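Long-range contacts in phospholipase C beta (Meleagris gallopavo, PDB 1JAD), which forms the C-terminal part of a phospholipase C beta, a long, mostly helical antiparallel coiled coil that pairs with a second copy of itself: residues 135-140 against 182-186; 141-145 against 175-179. One frame throughout, in Å; residues are numbered along the deposited sequence.

How the contacts relate
Both contacts join helix 75-155 to helix 161-245, the two long antiparallel arms of a helical hairpin, and follow one another along the same seam. Contact 1 (135-140 with 182-186) lies farther from the turn that links the arms; contact 2 (141-145 with 175-179) lies nearer to it, its segments separated by 29 residues rather than 41. Their centres are 9 Å apart, and they sit about 37 and 46 Å from the centre of the chain. The two contacts touch where Thr-182 OG1 packs 3.6 Å from Leu-143 CD1. The second subunit touches both, so the seam within the hairpin adjoins the interface between subunits.

Contact 1. Residues 135-140 against 182-186; sequences NIKDIK and TIKLL
Two rungs of an antiparallel coiled coil are built here from residues 135-140 and 182-186, both alpha-helical throughout and continuing beyond the segment at each end. The segment axes approach to 10.2 Å, with 157° between their N-to-C directions, 23° short of exactly antiparallel. In register, Ile-136 lies opposite Ile-183 (CA to CA 6.2 Å) and Ile-139 opposite Thr-182 (CA to CA 7.8 Å).

Asn-135 stands at the border of the seam. Its CB touches Leu-186 CD2 at 3.6 Å, while ND2 hydrogen-bonds Gln-12 O in the N-terminal loop, so the CB methylene faces the leucine and the amide end turns to the loop backbone. Ile-136 (m,t) has CG2 3.7 Å from CG1 of Ile-183 (m,t) and CG1 3.6 Å from CD2 of Leu-186, whose CA-to-CB bond points toward 135-140 with chi1 -71° and chi2 46°. The second subunit covers both isoleucines, Arg-99 on Ile-136 and Tyr-223 on Ile-183; bulky apolar chains suit this buried place. One turn on, Ile-139 (m,m) points toward the other helix. Its CG1 lies 4.1 Å from Leu-186 CD2 and its CG2 3.7 Å from OG1 of Thr-182 (p); that hydroxyl is compatible with an apolar neighbour because it hydrogen-bonds Glu-178 O one turn back in its own helix. Lys-140 suits the edge, where a long aliphatic chain can pack while its amine reaches a charge: NZ forms a salt bridge with Asp-96 of the second subunit, and Lys-140 CD lies 4.1 Å from Ile-183 CD1.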
ATOM      1  N   ASN A 135       2.736 -27.476  -1.627  1.00 23.22           N
ATOM      2  CA  ASN A 135       2.201 -28.558  -0.802  1.00 23.34           C
ATOM      3  C   ASN A 135       1.205 -29.339  -1.624  1.00 22.95           C
ATOM      4  O   ASN A 135       1.215 -30.566  -1.624  1.00 22.01           O
ATOM      5  CB  ASN A 135       1.492 -28.034   0.450  1.00 24.24           C
ATOM      6  CG  ASN A 135       2.451 -27.452   1.456  1.00 22.89           C
ATOM      7  OD1 ASN A 135       3.502 -28.032   1.723  1.00 23.42           O
ATOM      8  ND2 ASN A 135       2.086 -26.319   2.046  1.00 22.97           N
ATOM      9  N   ILE A 136       0.344 -28.614  -2.330  1.00 23.21           N
ATOM     10  CA  ILE A 136      -0.661 -29.239  -3.174  1.00 23.25           C
ATOM     11  C   ILE A 136      -0.039 -30.195  -4.174  1.00 27.11           C
ATOM     12  O   ILE A 136      -0.589 -31.270  -4.433  1.00 26.87           O
ATOM     13  CB  ILE A 136      -1.468 -28.207  -3.979  1.00 20.61           C
ATOM     14  CG1 ILE A 136      -2.258 -27.313  -3.027  1.00 20.46           C
ATOM     15  CG2 ILE A 136      -2.394 -28.933  -4.970  1.00 20.49           C
ATOM     16  CD1 ILE A 136      -3.103 -26.263  -3.732  1.00 21.69           C
ATOM     17  N   LYS A 137       1.104 -29.807  -4.741  1.00 29.10           N
ATOM     18  CA  LYS A 137       1.754 -30.656  -5.726  1.00 29.76           C
ATOM     19  C   LYS A 137       2.244 -31.953  -5.087  1.00 29.63           C
ATOM     20  O   LYS A 137       1.976 -33.048  -5.590  1.00 29.00           O
ATOM     21  CB  LYS A 137       2.932 -29.924  -6.393  1.00 32.88           C
ATOM     22  CG  LYS A 137       3.383 -30.588  -7.688  1.00 36.68           C
ATOM     23  CD  LYS A 137       4.562 -29.899  -8.379  1.00 39.23           C
ATOM     24  CE  LYS A 137       5.878 -30.154  -7.652  1.00 44.17           C
ATOM     25  NZ  LYS A 137       7.063 -29.613  -8.397  1.00 43.23           N
ATOM     26  N   ASP A 138       2.959 -31.835  -3.974  1.00 29.24           N
ATOM     27  CA  ASP A 138       3.488 -33.011  -3.301  1.00 28.89           C
ATOM     28  C   ASP A 138       2.386 -33.851  -2.623  1.00 27.26           C
ATOM     29  O   ASP A 138       2.526 -35.054  -2.425  1.00 26.23           O
ATOM     30  CB  ASP A 138       4.596 -32.566  -2.343  1.00 32.26           C
ATOM     31  CG  ASP A 138       5.822 -32.004  -3.101  1.00 38.25           C
ATOM     32  OD1 ASP A 138       6.474 -32.771  -3.852  1.00 39.58           O
ATOM     33  OD2 ASP A 138       6.132 -30.797  -2.973  1.00 38.68           O
ATOM     34  N   ILE A 139       1.273 -33.220  -2.295  1.00 26.29           N
ATOM     35  CA  ILE A 139       0.153 -33.946  -1.717  1.00 26.28           C
ATOM     36  C   ILE A 139      -0.389 -34.875  -2.808  1.00 25.09           C
ATOM     37  O   ILE A 139      -0.650 -36.059  -2.569  1.00 26.03           O
ATOM     38  CB  ILE A 139      -0.959 -32.968  -1.270  1.00 27.45           C
ATOM     39  CG1 ILE A 139      -0.511 -32.222  -0.020  1.00 26.23           C
ATOM     40  CG2 ILE A 139      -2.257 -33.711  -1.027  1.00 33.34           C
ATOM     41  CD1 ILE A 139      -0.212 -33.135   1.119  1.00 25.54           C
ATOM     42  N   LYS A 140      -0.540 -34.340  -4.017  1.00 23.23           N
ATOM     43  CA  LYS A 140      -1.044 -35.133  -5.125  1.00 21.19           C
ATOM     44  C   LYS A 140      -0.091 -36.252  -5.487  1.00 21.96           C
ATOM     45  O   LYS A 140      -0.518 -37.320  -5.936  1.00 21.91           O
ATOM     46  CB  LYS A 140      -1.330 -34.248  -6.346  1.00 20.26           C
ATOM     47  CG  LYS A 140      -2.315 -33.124  -6.054  1.00 20.72           C
ATOM     48  CD  LYS A 140      -3.145 -32.711  -7.268  1.00 20.54           C
ATOM     49  CE  LYS A 140      -2.352 -32.037  -8.366  1.00 23.82           C
ATOM     50  NZ  LYS A 140      -3.231 -31.737  -9.546  1.00 23.94           N
ATOM     51  N   THR A 182      -8.308 -32.628   0.289  1.00 16.55           N
ATOM     52  CA  THR A 182      -7.045 -32.148   0.837  1.00 20.33           C
ATOM     53  C   THR A 182      -6.709 -30.792   0.225  1.00 20.93           C
ATOM     54  O   THR A 182      -6.241 -29.889   0.919  1.00 22.41           O
ATOM     55  CB  THR A 182      -5.883 -33.154   0.610  1.00 22.62           C
ATOM     56  OG1 THR A 182      -5.931 -33.651  -0.728  1.00 28.54           O
ATOM     57  CG2 THR A 182      -5.968 -34.320   1.574  1.00 21.87           C
ATOM     58  N   ILE A 183      -6.967 -30.633  -1.068  1.00 21.07           N
ATOM     59  CA  ILE A 183      -6.697 -29.355  -1.722  1.00 20.12           C
ATOM     60  C   ILE A 183      -7.615 -28.290  -1.156  1.00 19.99           C
ATOM     61  O   ILE A 183      -7.277 -27.117  -1.118  1.00 20.90           O
ATOM     62  CB  ILE A 183      -6.913 -29.442  -3.237  1.00 21.61           C
ATOM     63  CG1 ILE A 183      -5.748 -30.194  -3.882  1.00 18.65           C
ATOM     64  CG2 ILE A 183      -7.081 -28.038  -3.826  1.00 21.49           C
ATOM     65  CD1 ILE A 183      -5.900 -30.337  -5.382  1.00 21.58           C
ATOM     66  N   LYS A 184      -8.786 -28.714  -0.709  1.00 20.66           N
ATOM     67  CA  LYS A 184      -9.775 -27.814  -0.125  1.00 19.44           C
ATOM     68  C   LYS A 184      -9.290 -27.370   1.257  1.00 19.01           C
ATOM     69  O   LYS A 184      -9.545 -26.242   1.701  1.00 19.01           O
ATOM     70  CB  LYS A 184     -11.098 -28.568  -0.031  1.00 21.33           C
ATOM     71  CG  LYS A 184     -12.290 -27.760   0.342  1.00 21.99           C
ATOM     72  CD  LYS A 184     -13.535 -28.571   0.027  1.00 21.44           C
ATOM     73  CE  LYS A 184     -14.796 -27.772   0.361  1.00 25.33           C
ATOM     74  NZ  LYS A 184     -16.042 -28.548   0.026  1.00 29.17           N
ATOM     75  N   LEU A 185      -8.556 -28.256   1.922  1.00 17.89           N
ATOM     76  CA  LEU A 185      -8.018 -27.976   3.249  1.00 16.79           C
ATOM     77  C   LEU A 185      -6.873 -26.947   3.234  1.00 17.17           C
ATOM     78  O   LEU A 185      -6.951 -25.906   3.887  1.00 14.21           O
ATOM     79  CB  LEU A 185      -7.531 -29.278   3.883  1.00 16.00           C
ATOM     80  CG  LEU A 185      -6.914 -29.127   5.271  1.00 18.43           C
ATOM     81  CD1 LEU A 185      -7.964 -28.629   6.289  1.00 14.77           C
ATOM     82  CD2 LEU A 185      -6.347 -30.454   5.676  1.00 15.68           C
ATOM     83  N   LEU A 186      -5.799 -27.246   2.509  1.00 19.76           N
ATOM     84  CA  LEU A 186      -4.667 -26.314   2.421  1.00 20.91           C
ATOM     85  C   LEU A 186      -5.185 -24.962   1.986  1.00 20.87           C
ATOM     86  O   LEU A 186      -4.805 -23.915   2.523  1.00 21.27           O
ATOM     87  CB  LEU A 186      -3.650 -26.788   1.390  1.00 24.19           C
ATOM     88  CG  LEU A 186      -2.787 -28.009   1.671  1.00 25.91           C
ATOM     89  CD1 LEU A 186      -3.626 -29.141   2.230  1.00 29.33           C
ATOM     90  CD2 LEU A 186      -2.105 -28.412   0.366  1.00 29.33           C
TER

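Contact 2. Residues 141-145 against 175-179; sequences KKLEA and HIQEV
Residues 141-145 and 175-179 are alpha-helical segments of the same antiparallel coiled coil, 9.9 Å apart at their axes, with 163° between their directions. Leu-143 and His-175 are the nearest pair, CA to CA 6.5 Å.

The apolar part centres on Leu-143 (m,t), whose CA-to-CB bond points toward the partner helix, as befits a branched aliphatic seam residue. Its CD1 meets Val-179 CG1 at 3.5 Å.

Two van der Waals contacts flank this pair. Leu-143 CD2 lies 3.4 Å from CD of Glu-178, an extended glutamate at the margin. His-175 (chi1 t, chi2 65°) suits its place because a flat ring can lie against the opposite backbone, CE1 3.4 Å from Glu-144 CA, while ND1 joins a water bridge.

In that polar bridge, a water donates a hydrogen bond to Leu-143 O (2.9 Å) and makes a weak one with His-175 ND1 (3.4 Å).

Around this seam, Glu-144 forms a salt bridge with Arg-147 along helix 75-155, while Glu-92 and Tyr-223 of the second subunit pack on His-175 and Val-179, tying helix 161-245 to the neighbouring hairpin.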
ATOM      1  N   LYS A 141       1.202 -36.025  -5.283  1.00 23.70           N
ATOM      2  CA  LYS A 141       2.184 -37.057  -5.587  1.00 24.73           C
ATOM      3  C   LYS A 141       2.099 -38.208  -4.589  1.00 23.78           C
ATOM      4  O   LYS A 141       2.113 -39.373  -4.980  1.00 23.87           O
ATOM      5  CB  LYS A 141       3.600 -36.480  -5.585  1.00 27.72           C
ATOM      6  CG  LYS A 141       3.896 -35.516  -6.726  1.00 34.10           C
ATOM      7  CD  LYS A 141       5.358 -35.072  -6.677  1.00 37.45           C
ATOM      8  CE  LYS A 141       5.691 -34.077  -7.784  1.00 42.80           C
ATOM      9  NZ  LYS A 141       7.123 -33.628  -7.730  1.00 45.97           N
ATOM     10  N   LYS A 142       2.032 -37.885  -3.298  1.00 22.99           N
ATOM     11  CA  LYS A 142       1.930 -38.915  -2.269  1.00 22.52           C
ATOM     12  C   LYS A 142       0.619 -39.663  -2.410  1.00 20.10           C
ATOM     13  O   LYS A 142       0.590 -40.875  -2.488  1.00 19.84           O
ATOM     14  CB  LYS A 142       1.981 -38.310  -0.859  1.00 23.86           C
ATOM     15  CG  LYS A 142       3.308 -37.692  -0.464  1.00 29.30           C
ATOM     16  CD  LYS A 142       3.254 -37.184   0.976  1.00 35.14           C
ATOM     17  CE  LYS A 142       4.573 -36.539   1.396  1.00 38.67           C
ATOM     18  NZ  LYS A 142       4.921 -35.346   0.558  1.00 43.58           N
ATOM     19  N   LEU A 143      -0.475 -38.928  -2.451  1.00 21.47           N
ATOM     20  CA  LEU A 143      -1.781 -39.557  -2.551  1.00 23.64           C
ATOM     21  C   LEU A 143      -1.889 -40.534  -3.697  1.00 24.06           C
ATOM     22  O   LEU A 143      -2.438 -41.628  -3.547  1.00 23.52           O
ATOM     23  CB  LEU A 143      -2.869 -38.495  -2.681  1.00 24.39           C
ATOM     24  CG  LEU A 143      -3.234 -37.747  -1.400  1.00 22.00           C
ATOM     25  CD1 LEU A 143      -4.358 -36.761  -1.700  1.00 22.71           C
ATOM     26  CD2 LEU A 143      -3.688 -38.754  -0.352  1.00 22.58           C
ATOM     27  N   GLU A 144      -1.335 -40.150  -4.840  1.00 24.18           N
ATOM     28  CA  GLU A 144      -1.410 -40.988  -6.015  1.00 22.46           C
ATOM     29  C   GLU A 144      -0.431 -42.155  -5.919  1.00 23.69           C
ATOM     30  O   GLU A 144      -0.650 -43.227  -6.505  1.00 21.71           O
ATOM     31  CB  GLU A 144      -1.177 -40.120  -7.247  1.00 25.93           C
ATOM     32  CG  GLU A 144      -1.862 -40.650  -8.484  1.00 27.84           C
ATOM     33  CD  GLU A 144      -1.071 -41.749  -9.089  1.00 27.36           C
ATOM     34  OE1 GLU A 144      -1.627 -42.515  -9.905  1.00 26.75           O
ATOM     35  OE2 GLU A 144       0.130 -41.811  -8.747  1.00 26.28           O
ATOM     36  N   ALA A 145       0.636 -41.959  -5.145  1.00 22.15           N
ATOM     37  CA  ALA A 145       1.621 -43.010  -4.931  1.00 20.10           C
ATOM     38  C   ALA A 145       0.968 -44.077  -4.069  1.00 20.93           C
ATOM     39  O   ALA A 145       1.128 -45.272  -4.320  1.00 21.22           O
ATOM     40  CB  ALA A 145       2.833 -42.454  -4.217  1.00 19.84           C
ATOM     41  N   HIS A 175      -8.934 -41.949  -3.586  1.00 27.42           N
ATOM     42  CA  HIS A 175      -7.900 -41.061  -4.096  1.00 26.50           C
ATOM     43  C   HIS A 175      -8.417 -39.730  -4.610  1.00 26.39           C
ATOM     44  O   HIS A 175      -8.048 -38.669  -4.107  1.00 26.99           O
ATOM     45  CB  HIS A 175      -7.126 -41.754  -5.213  1.00 27.89           C
ATOM     46  CG  HIS A 175      -6.180 -40.843  -5.935  1.00 30.36           C
ATOM     47  ND1 HIS A 175      -5.087 -40.267  -5.320  1.00 28.24           N
ATOM     48  CD2 HIS A 175      -6.190 -40.371  -7.206  1.00 28.42           C
ATOM     49  CE1 HIS A 175      -4.467 -39.480  -6.182  1.00 29.99           C
ATOM     50  NE2 HIS A 175      -5.114 -39.526  -7.333  1.00 29.10           N
ATOM     51  N   ILE A 176      -9.261 -39.791  -5.632  1.00 25.47           N
ATOM     52  CA  ILE A 176      -9.822 -38.587  -6.213  1.00 25.34           C
ATOM     53  C   ILE A 176     -10.421 -37.683  -5.152  1.00 25.05           C
ATOM     54  O   ILE A 176     -10.089 -36.502  -5.079  1.00 26.50           O
ATOM     55  CB  ILE A 176     -10.903 -38.926  -7.259  1.00 26.40           C
ATOM     56  CG1 ILE A 176     -10.270 -39.698  -8.415  1.00 31.47           C
ATOM     57  CG2 ILE A 176     -11.536 -37.662  -7.784  1.00 28.23           C
ATOM     58  CD1 ILE A 176     -11.221 -40.055  -9.556  1.00 32.52           C
ATOM     59  N   GLN A 177     -11.293 -38.228  -4.309  1.00 25.73           N
ATOM     60  CA  GLN A 177     -11.923 -37.397  -3.285  1.00 26.04           C
ATOM     61  C   GLN A 177     -10.935 -36.910  -2.255  1.00 21.75           C
ATOM     62  O   GLN A 177     -11.012 -35.779  -1.791  1.00 19.87           O
ATOM     63  CB  GLN A 177     -13.059 -38.144  -2.589  1.00 31.45           C
ATOM     64  CG  GLN A 177     -14.131 -38.614  -3.545  1.00 37.94           C
ATOM     65  CD  GLN A 177     -15.463 -38.766  -2.865  1.00 41.80           C
ATOM     66  OE1 GLN A 177     -16.428 -39.265  -3.453  1.00 43.96           O
ATOM     67  NE2 GLN A 177     -15.537 -38.315  -1.618  1.00 47.29           N
ATOM     68  N   GLU A 178      -9.990 -37.756  -1.895  1.00 20.04           N
ATOM     69  CA  GLU A 178      -9.023 -37.320  -0.912  1.00 20.99           C
ATOM     70  C   GLU A 178      -8.155 -36.164  -1.441  1.00 19.98           C
ATOM     71  O   GLU A 178      -7.769 -35.296  -0.643  1.00 18.65           O
ATOM     72  CB  GLU A 178      -8.156 -38.491  -0.456  1.00 22.34           C
ATOM     73  CG  GLU A 178      -7.271 -38.144   0.719  1.00 26.14           C
ATOM     74  CD  GLU A 178      -6.569 -39.353   1.299  1.00 28.66           C
ATOM     75  OE1 GLU A 178      -5.813 -39.185   2.279  1.00 30.46           O
ATOM     76  OE2 GLU A 178      -6.774 -40.469   0.774  1.00 32.03           O
ATOM     77  N   VAL A 179      -7.861 -36.120  -2.752  1.00 17.00           N
ATOM     78  CA  VAL A 179      -7.049 -34.998  -3.265  1.00 15.77           C
ATOM     79  C   VAL A 179      -7.891 -33.726  -3.243  1.00 14.68           C
ATOM     80  O   VAL A 179      -7.411 -32.674  -2.849  1.00 14.52           O
ATOM     81  CB  VAL A 179      -6.502 -35.187  -4.741  1.00 16.75           C
ATOM     82  CG1 VAL A 179      -5.832 -36.536  -4.893  1.00 15.72           C
ATOM     83  CG2 VAL A 179      -7.610 -34.983  -5.764  1.00 19.33           C
TER
HETATM   84  O   HOH W   1      -5.141 -42.104  -2.487  1.00 17.09           O